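Local coordinates for adenosine deaminase 1 (Arthrobacter aurescens, PDB 3RYS), which probably catalyses the zinc-dependent hydrolytic deamination of adenine to hypoxanthine, a step of purine salvage and nitrogen catabolism, at residues A[70-84]-A[110-124]. Numbering follows the deposited sequence.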
ATOM      1  N   MET A  70       5.924  15.433   2.381  1.00 15.70           N
ATOM      2  CA  MET A  70       4.618  15.817   1.862  1.00 16.31           C
ATOM      3  C   MET A  70       4.457  17.331   1.735  1.00 15.45           C
ATOM      4  O   MET A  70       3.490  17.807   1.140  1.00 14.82           O
ATOM      5  CB  MET A  70       3.499  15.256   2.741  1.00 15.78           C
ATOM      6  CG  MET A  70       3.407  13.747   2.745  1.00 14.39           C
ATOM      7  SD  MET A  70       1.962  13.185   3.664  1.00 24.28           S
ATOM      8  CE  MET A  70       2.296  11.434   3.775  1.00 17.00           C
ATOM      9  N   ALA A  71       5.405  18.080   2.291  1.00 13.68           N
ATOM     10  CA  ALA A  71       5.317  19.536   2.318  1.00 14.20           C
ATOM     11  C   ALA A  71       5.322  20.176   0.927  1.00 15.80           C
ATOM     12  O   ALA A  71       4.866  21.308   0.763  1.00 16.04           O
ATOM     13  CB  ALA A  71       6.430  20.119   3.173  1.00 12.97           C
ATOM     14  N   VAL A  72       5.837  19.459  -0.067  1.00 13.87           N
ATOM     15  CA  VAL A  72       5.899  19.987  -1.429  1.00 15.29           C
ATOM     16  C   VAL A  72       4.574  19.828  -2.176  1.00 15.79           C
ATOM     17  O   VAL A  72       4.385  20.404  -3.248  1.00 15.49           O
ATOM     18  CB  VAL A  72       7.032  19.336  -2.254  1.00 14.87           C
ATOM     19  CG1 VAL A  72       8.379  19.564  -1.579  1.00 14.00           C
ATOM     20  CG2 VAL A  72       6.763  17.852  -2.451  1.00 13.44           C
ATOM     21  N   LEU A  73       3.659  19.053  -1.601  1.00 13.09           N
ATOM     22  CA  LEU A  73       2.354  18.821  -2.212  1.00 13.38           C
ATOM     23  C   LEU A  73       1.359  19.917  -1.854  1.00 15.18           C
ATOM     24  O   LEU A  73       0.670  19.818  -0.846  1.00 18.44           O
ATOM     25  CB  LEU A  73       1.798  17.473  -1.762  1.00 14.11           C
ATOM     26  CG  LEU A  73       2.600  16.228  -2.132  1.00 11.79           C
ATOM     27  CD1 LEU A  73       1.976  14.984  -1.512  1.00  7.55           C
ATOM     28  CD2 LEU A  73       2.697  16.105  -3.647  1.00 12.83           C
ATOM     29  N   GLN A  74       1.266  20.947  -2.690  1.00 16.79           N
ATOM     30  CA  GLN A  74       0.417  22.103  -2.390  1.00 17.26           C
ATOM     31  C   GLN A  74      -0.827  22.190  -3.270  1.00 14.99           C
ATOM     32  O   GLN A  74      -1.917  22.517  -2.799  1.00 16.02           O
ATOM     33  CB  GLN A  74       1.216  23.406  -2.533  1.00 19.83           C
ATOM     34  CG  GLN A  74       2.364  23.553  -1.552  1.00 21.22           C
ATOM     35  CD  GLN A  74       1.896  23.540  -0.112  1.00 23.71           C
ATOM     36  OE1 GLN A  74       2.449  22.826   0.724  1.00 25.29           O
ATOM     37  NE2 GLN A  74       0.866  24.327   0.184  1.00 23.47           N
ATOM     38  N   THR A  75      -0.653  21.908  -4.554  1.00 15.14           N
ATOM     39  CA  THR A  75      -1.703  22.144  -5.529  1.00 15.73           C
ATOM     40  C   THR A  75      -2.258  20.846  -6.083  1.00 15.76           C
ATOM     41  O   THR A  75      -1.636  19.788  -5.980  1.00 15.23           O
ATOM     42  CB  THR A  75      -1.184  22.982  -6.716  1.00 16.84           C
ATOM     43  OG1 THR A  75      -0.334  22.173  -7.542  1.00 15.61           O
ATOM     44  CG2 THR A  75      -0.401  24.185  -6.211  1.00 16.08           C
ATOM     45  N   GLU A  76      -3.435  20.952  -6.685  1.00 14.83           N
ATOM     46  CA  GLU A  76      -4.076  19.829  -7.335  1.00 15.35           C
ATOM     47  C   GLU A  76      -3.110  19.202  -8.334  1.00 15.45           C
ATOM     48  O   GLU A  76      -3.004  17.981  -8.429  1.00 19.41           O
ATOM     49  CB  GLU A  76      -5.350  20.308  -8.032  1.00 17.85           C
ATOM     50  CG  GLU A  76      -6.466  19.288  -8.080  1.00 23.61           C
ATOM     51  CD  GLU A  76      -7.839  19.931  -8.192  1.00 30.08           C
ATOM     52  OE1 GLU A  76      -8.204  20.721  -7.292  1.00 25.70           O
ATOM     53  OE2 GLU A  76      -8.558  19.636  -9.175  1.00 34.41           O
ATOM     54  N   GLN A  77      -2.392  20.047  -9.067  1.00 15.96           N
ATOM     55  CA  GLN A  77      -1.430  19.586 -10.061  1.00 15.56           C
ATOM     56  C   GLN A  77      -0.356  18.723  -9.405  1.00 16.28           C
ATOM     57  O   GLN A  77       0.067  17.709  -9.962  1.00 15.56           O
ATOM     58  CB  GLN A  77      -0.800  20.782 -10.788  1.00 16.94           C
ATOM     59  CG  GLN A  77       0.045  20.420 -12.009  1.00 18.62           C
ATOM     60  CD  GLN A  77      -0.717  19.583 -13.029  1.00 30.81           C
ATOM     61  OE1 GLN A  77      -1.943  19.670 -13.134  1.00 29.70           O
ATOM     62  NE2 GLN A  77       0.011  18.764 -13.787  1.00 26.43           N
ATOM     63  N   ASP A  78       0.076  19.128  -8.215  1.00 17.02           N
ATOM     64  CA  ASP A  78       1.076  18.379  -7.461  1.00 16.50           C
ATOM     65  C   ASP A  78       0.641  16.937  -7.195  1.00 16.26           C
ATOM     66  O   ASP A  78       1.418  15.999  -7.384  1.00 14.00           O
ATOM     67  CB  ASP A  78       1.387  19.090  -6.144  1.00 16.70           C
ATOM     68  CG  ASP A  78       2.050  20.438  -6.356  1.00 17.14           C
ATOM     69  OD1 ASP A  78       2.707  20.616  -7.403  1.00 16.21           O
ATOM     70  OD2 ASP A  78       1.916  21.316  -5.476  1.00 14.50           O
ATOM     71  N   PHE A  79      -0.605  16.765  -6.763  1.00 14.78           N
ATOM     72  CA  PHE A  79      -1.130  15.437  -6.474  1.00 14.85           C
ATOM     73  C   PHE A  79      -1.290  14.604  -7.742  1.00 15.62           C
ATOM     74  O   PHE A  79      -0.947  13.422  -7.766  1.00 13.96           O
ATOM     75  CB  PHE A  79      -2.450  15.535  -5.703  1.00 14.18           C
ATOM     76  CG  PHE A  79      -2.282  16.004  -4.285  1.00 15.02           C
ATOM     77  CD1 PHE A  79      -1.941  15.108  -3.277  1.00 13.92           C
ATOM     78  CD2 PHE A  79      -2.449  17.339  -3.957  1.00 13.58           C
ATOM     79  CE1 PHE A  79      -1.775  15.537  -1.967  1.00 11.12           C
ATOM     80  CE2 PHE A  79      -2.285  17.775  -2.650  1.00 13.43           C
ATOM     81  CZ  PHE A  79      -1.949  16.871  -1.653  1.00 11.79           C
ATOM     82  N   THR A  80      -1.803  15.233  -8.795  1.00 14.92           N
ATOM     83  CA  THR A  80      -1.951  14.579 -10.090  1.00 15.06           C
ATOM     84  C   THR A  80      -0.610  14.075 -10.612  1.00 16.31           C
ATOM     85  O   THR A  80      -0.471  12.904 -10.962  1.00 16.65           O
ATOM     86  CB  THR A  80      -2.549  15.541 -11.130  1.00 16.87           C
ATOM     87  OG1 THR A  80      -3.918  15.807 -10.803  1.00 19.25           O
ATOM     88  CG2 THR A  80      -2.467  14.941 -12.520  1.00 15.07           C
ATOM     89  N   ASP A  81       0.370  14.972 -10.665  1.00 15.70           N
ATOM     90  CA  ASP A  81       1.719  14.624 -11.088  1.00 15.82           C
ATOM     91  C   ASP A  81       2.265  13.418 -10.327  1.00 15.20           C
ATOM     92  O   ASP A  81       2.822  12.502 -10.926  1.00 15.98           O
ATOM     93  CB  ASP A  81       2.658  15.818 -10.915  1.00 17.95           C
ATOM     94  CG  ASP A  81       2.469  16.871 -11.991  1.00 17.78           C
ATOM     95  OD1 ASP A  81       1.763  16.589 -12.980  1.00 18.60           O
ATOM     96  OD2 ASP A  81       3.034  17.975 -11.851  1.00 15.95           O
ATOM     97  N   MET A  82       2.105  13.421  -9.007  1.00 13.85           N
ATOM     98  CA  MET A  82       2.643  12.347  -8.177  1.00 14.45           C
ATOM     99  C   MET A  82       1.984  11.019  -8.497  1.00 15.30           C
ATOM    100  O   MET A  82       2.649   9.980  -8.558  1.00 13.62           O
ATOM    101  CB  MET A  82       2.454  12.661  -6.693  1.00 14.88           C
ATOM    102  CG  MET A  82       2.611  11.455  -5.785  1.00 11.66           C
ATOM    103  SD  MET A  82       2.282  11.862  -4.059  1.00 12.90           S
ATOM    104  CE  MET A  82       0.554  12.310  -4.144  1.00 13.24           C
ATOM    105  N   THR A  83       0.670  11.066  -8.701  1.00 15.43           N
ATOM    106  CA  THR A  83      -0.116   9.870  -8.955  1.00 12.91           C
ATOM    107  C   THR A  83       0.234   9.283 -10.319  1.00 15.58           C
ATOM    108  O   THR A  83       0.355   8.066 -10.470  1.00 16.44           O
ATOM    109  CB  THR A  83      -1.622  10.173  -8.894  1.00 14.44           C
ATOM    110  OG1 THR A  83      -1.922  10.886  -7.687  1.00 13.02           O
ATOM    111  CG2 THR A  83      -2.433   8.883  -8.941  1.00 15.86           C
ATOM    112  N   ARG A  84       0.412  10.154 -11.305  1.00 12.86           N
ATOM    113  CA  ARG A  84       0.726   9.716 -12.658  1.00 13.69           C
ATOM    114  C   ARG A  84       2.123   9.128 -12.753  1.00 14.19           C
ATOM    115  O   ARG A  84       2.367   8.221 -13.545  1.00 17.66           O
ATOM    116  CB  ARG A  84       0.556  10.867 -13.655  1.00 17.61           C
ATOM    117  CG  ARG A  84      -0.878  11.026 -14.128  1.00 25.11           C
ATOM    118  CD  ARG A  84      -1.137  12.322 -14.884  1.00 24.91           C
ATOM    119  NE  ARG A  84      -2.527  12.362 -15.335  1.00 33.09           N
ATOM    120  CZ  ARG A  84      -3.182  13.467 -15.679  1.00 33.74           C
ATOM    121  NH1 ARG A  84      -2.577  14.647 -15.630  1.00 26.67           N
ATOM    122  NH2 ARG A  84      -4.449  13.387 -16.072  1.00 33.51           N
ATOM    123  N   ARG A 110      -1.876  20.304   7.044  1.00 18.13           N
ATOM    124  CA  ARG A 110      -0.887  21.254   6.560  1.00 18.59           C
ATOM    125  C   ARG A 110      -1.588  22.445   5.940  1.00 19.88           C
ATOM    126  O   ARG A 110      -0.944  23.337   5.392  1.00 22.65           O
ATOM    127  CB  ARG A 110       0.035  20.597   5.536  1.00 18.86           C
ATOM    128  CG  ARG A 110       1.018  19.618   6.135  1.00 16.90           C
ATOM    129  CD  ARG A 110       1.481  18.614   5.099  1.00 15.49           C
ATOM    130  NE  ARG A 110       1.802  19.271   3.843  1.00 20.54           N
ATOM    131  CZ  ARG A 110       1.174  19.047   2.695  1.00 19.15           C
ATOM    132  NH1 ARG A 110       0.194  18.160   2.627  1.00 17.36           N
ATOM    133  NH2 ARG A 110       1.548  19.702   1.608  1.00 18.33           N
ATOM    134  N   GLY A 111      -2.915  22.450   6.027  1.00 18.12           N
ATOM    135  CA  GLY A 111      -3.707  23.536   5.489  1.00 16.11           C
ATOM    136  C   GLY A 111      -4.154  23.315   4.056  1.00 16.00           C
ATOM    137  O   GLY A 111      -4.784  24.189   3.461  1.00 15.90           O
ATOM    138  N   VAL A 112      -3.828  22.154   3.492  1.00 15.59           N
ATOM    139  CA  VAL A 112      -4.271  21.811   2.140  1.00 17.02           C
ATOM    140  C   VAL A 112      -5.668  21.198   2.198  1.00 17.12           C
ATOM    141  O   VAL A 112      -5.897  20.239   2.935  1.00 17.84           O
ATOM    142  CB  VAL A 112      -3.305  20.820   1.439  1.00 16.19           C
ATOM    143  CG1 VAL A 112      -3.799  20.506   0.040  1.00 15.63           C
ATOM    144  CG2 VAL A 112      -1.883  21.379   1.392  1.00 15.26           C
ATOM    145  N   ALA A 113      -6.598  21.751   1.424  1.00 15.94           N
ATOM    146  CA  ALA A 113      -7.993  21.317   1.475  1.00 16.77           C
ATOM    147  C   ALA A 113      -8.198  19.877   0.995  1.00 15.89           C
ATOM    148  O   ALA A 113      -7.425  19.370   0.189  1.00 18.00           O
ATOM    149  CB  ALA A 113      -8.868  22.270   0.676  1.00 13.51           C
ATOM    150  N   LEU A 114      -9.240  19.224   1.502  1.00 16.28           N
ATOM    151  CA  LEU A 114      -9.618  17.893   1.039  1.00 15.53           C
ATOM    152  C   LEU A 114      -9.883  17.937  -0.450  1.00 15.28           C
ATOM    153  O   LEU A 114      -9.495  17.036  -1.191  1.00 14.89           O
ATOM    154  CB  LEU A 114     -10.882  17.417   1.748  1.00 15.99           C
ATOM    155  CG  LEU A 114     -10.718  16.687   3.073  1.00 16.82           C
ATOM    156  CD1 LEU A 114     -12.065  16.532   3.772  1.00 18.22           C
ATOM    157  CD2 LEU A 114     -10.069  15.339   2.831  1.00 13.32           C
ATOM    158  N   GLU A 115     -10.562  18.994  -0.874  1.00 17.54           N
ATOM    159  CA  GLU A 115     -10.858  19.213  -2.279  1.00 18.89           C
ATOM    160  C   GLU A 115      -9.581  19.081  -3.106  1.00 19.08           C
ATOM    161  O   GLU A 115      -9.573  18.425  -4.142  1.00 20.67           O
ATOM    162  CB  GLU A 115     -11.469  20.603  -2.468  1.00 17.29           C
ATOM    163  CG  GLU A 115     -11.850  20.951  -3.900  1.00 30.00           C
ATOM    164  CD  GLU A 115     -13.268  20.534  -4.255  1.00 39.40           C
ATOM    165  OE1 GLU A 115     -14.037  20.185  -3.329  1.00 36.44           O
ATOM    166  OE2 GLU A 115     -13.611  20.560  -5.459  1.00 34.89           O
ATOM    167  N   THR A 116      -8.500  19.693  -2.628  1.00 17.07           N
ATOM    168  CA  THR A 116      -7.233  19.716  -3.357  1.00 18.16           C
ATOM    169  C   THR A 116      -6.567  18.346  -3.481  1.00 17.50           C
ATOM    170  O   THR A 116      -6.203  17.931  -4.581  1.00 19.01           O
ATOM    171  CB  THR A 116      -6.223  20.696  -2.721  1.00 16.07           C
ATOM    172  OG1 THR A 116      -6.783  22.012  -2.701  1.00 18.33           O
ATOM    173  CG2 THR A 116      -4.927  20.716  -3.515  1.00 10.51           C
ATOM    174  N   CYS A 117      -6.394  17.650  -2.362  1.00 13.98           N
ATOM    175  CA  CYS A 117      -5.713  16.359  -2.401  1.00 15.72           C
ATOM    176  C   CYS A 117      -6.552  15.272  -3.076  1.00 18.10           C
ATOM    177  O   CYS A 117      -6.031  14.493  -3.872  1.00 19.88           O
ATOM    178  CB  CYS A 117      -5.205  15.923  -1.014  1.00 16.63           C
ATOM    179  SG  CYS A 117      -6.425  15.819   0.329  1.00 18.31           S
ATOM    180  N   VAL A 118      -7.849  15.233  -2.781  1.00 17.35           N
ATOM    181  CA  VAL A 118      -8.736  14.257  -3.419  1.00 20.50           C
ATOM    182  C   VAL A 118      -8.843  14.468  -4.932  1.00 20.46           C
ATOM    183  O   VAL A 118      -8.665  13.530  -5.711  1.00 19.27           O
ATOM    184  CB  VAL A 118     -10.150  14.275  -2.815  1.00 19.61           C
ATOM    185  CG1 VAL A 118     -11.036  13.258  -3.524  1.00 16.56           C
ATOM    186  CG2 VAL A 118     -10.092  13.991  -1.323  1.00 18.78           C
ATOM    187  N   ASN A 119      -9.141  15.695  -5.347  1.00 17.33           N
ATOM    188  CA  ASN A 119      -9.234  16.006  -6.771  1.00 22.06           C
ATOM    189  C   ASN A 119      -7.937  15.716  -7.524  1.00 23.56           C
ATOM    190  O   ASN A 119      -7.961  15.182  -8.633  1.00 18.69           O
ATOM    191  CB  ASN A 119      -9.644  17.466  -6.989  1.00 21.06           C
ATOM    192  CG  ASN A 119     -11.090  17.733  -6.608  1.00 27.33           C
ATOM    193  OD1 ASN A 119     -11.850  16.811  -6.301  1.00 22.09           O
ATOM    194  ND2 ASN A 119     -11.478  19.006  -6.628  1.00 29.33           N
ATOM    195  N   GLY A 120      -6.807  16.072  -6.916  1.00 23.18           N
ATOM    196  CA  GLY A 120      -5.512  15.868  -7.540  1.00 18.75           C
ATOM    197  C   GLY A 120      -5.274  14.418  -7.912  1.00 17.50           C
ATOM    198  O   GLY A 120      -4.892  14.109  -9.038  1.00 16.09           O
ATOM    199  N   VAL A 121      -5.509  13.525  -6.958  1.00 19.17           N
ATOM    200  CA  VAL A 121      -5.316  12.097  -7.176  1.00 15.95           C
ATOM    201  C   VAL A 121      -6.372  11.536  -8.122  1.00 17.04           C
ATOM    202  O   VAL A 121      -6.043  10.926  -9.136  1.00 17.66           O
ATOM    203  CB  VAL A 121      -5.358  11.316  -5.849  1.00 14.05           C
ATOM    204  CG1 VAL A 121      -5.237   9.822  -6.106  1.00 14.97           C
ATOM    205  CG2 VAL A 121      -4.256  11.794  -4.915  1.00 12.67           C
ATOM    206  N   ALA A 122      -7.640  11.753  -7.782  1.00 18.66           N
ATOM    207  CA  ALA A 122      -8.757  11.223  -8.558  1.00 16.03           C
ATOM    208  C   ALA A 122      -8.624  11.537 -10.042  1.00 18.30           C
ATOM    209  O   ALA A 122      -8.848  10.674 -10.892  1.00 19.47           O
ATOM    210  CB  ALA A 122     -10.076  11.759  -8.020  1.00 14.36           C
ATOM    211  N   ASN A 123      -8.270  12.780 -10.347  1.00 18.19           N
ATOM    212  CA  ASN A 123      -8.112  13.210 -11.730  1.00 19.75           C
ATOM    213  C   ASN A 123      -7.075  12.370 -12.461  1.00 20.48           C
ATOM    214  O   ASN A 123      -7.221  12.087 -13.652  1.00 23.13           O
ATOM    215  CB  ASN A 123      -7.756  14.698 -11.803  1.00 23.22           C
ATOM    216  CG  ASN A 123      -8.910  15.599 -11.370  1.00 29.63           C
ATOM    217  OD1 ASN A 123     -10.071  15.180 -11.358  1.00 28.03           O
ATOM    218  ND2 ASN A 123      -8.594  16.843 -11.012  1.00 28.96           N
ATOM    219  N   ALA A 124      -6.033  11.967 -11.744  1.00 16.95           N
ATOM    220  CA  ALA A 124      -5.034  11.072 -12.308  1.00 17.37           C
ATOM    221  C   ALA A 124      -5.589   9.659 -12.452  1.00 16.02           C
ATOM    222  O   ALA A 124      -5.266   8.955 -13.406  1.00 20.07           O
ATOM    223  CB  ALA A 124      -3.776  11.070 -11.462  1.00 14.16           C
TER
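With CG of Phe79 turned beside its own backbone N (chi1 -71°), the ring lies flat against Cys117, whose CA stands 3.6 Å from the ring centroid and almost on the normal, a CH-pi contact. CB of Cys117 comes over the same face and approaches CZ of Phe79 to 3.5 Å, while SG sits obliquely, a looser sulfur-aromatic contact. Arg110 bends at chi3 (45°), which brings its guanidinium against the carbonyl oxygens of the 70-74 turn: NH2 donates to Leu73 O over 2.6 Å, in the guanidinium plane but well above the carbonyl plane, and weakly to Gln74 OE1, while Met70 O lies over one guanidinium face. Helices 76-84 and 114-124 run roughly parallel, crossing at -37° with axes 7.0 Å apart. Gly120 permits this closeness: having no side chain, it lets its CA lie against Glu76 O and 3.6 Å from Phe79 CB. Phe79 fills a hole between Thr116, Cys117, Gly120 and Val121, knobs-into-holes fashion, and Glu76 enters the next one, its carboxylate lying against CB of Asn119, steeply inclined to the Asn119 amide. Thr80 OG1 gives its proton to Gly120 O over 2.6 Å, in the carbonyl plane and on a lone pair. Further along, CB of Thr83 meets CB of Ala124 at 3.5 Å. Thr75 and Asp78 close a capping box at the start of helix 76-84, and His107 packs edge-to-face with Phe79. The helices pack side by side on the outside of the TIM barrel of adenosine deaminases; the Met70 side chain, at the start of segment 70-84, comes within about 7 Å of bound adenine. Apolar packing and a glycine thus set the helix spacing, whereas one hydroxyl and one guanidinium bind backbone carbonyls; the surrounding carbonyl and amide oxygens would probably favour the positive charge of Arg110.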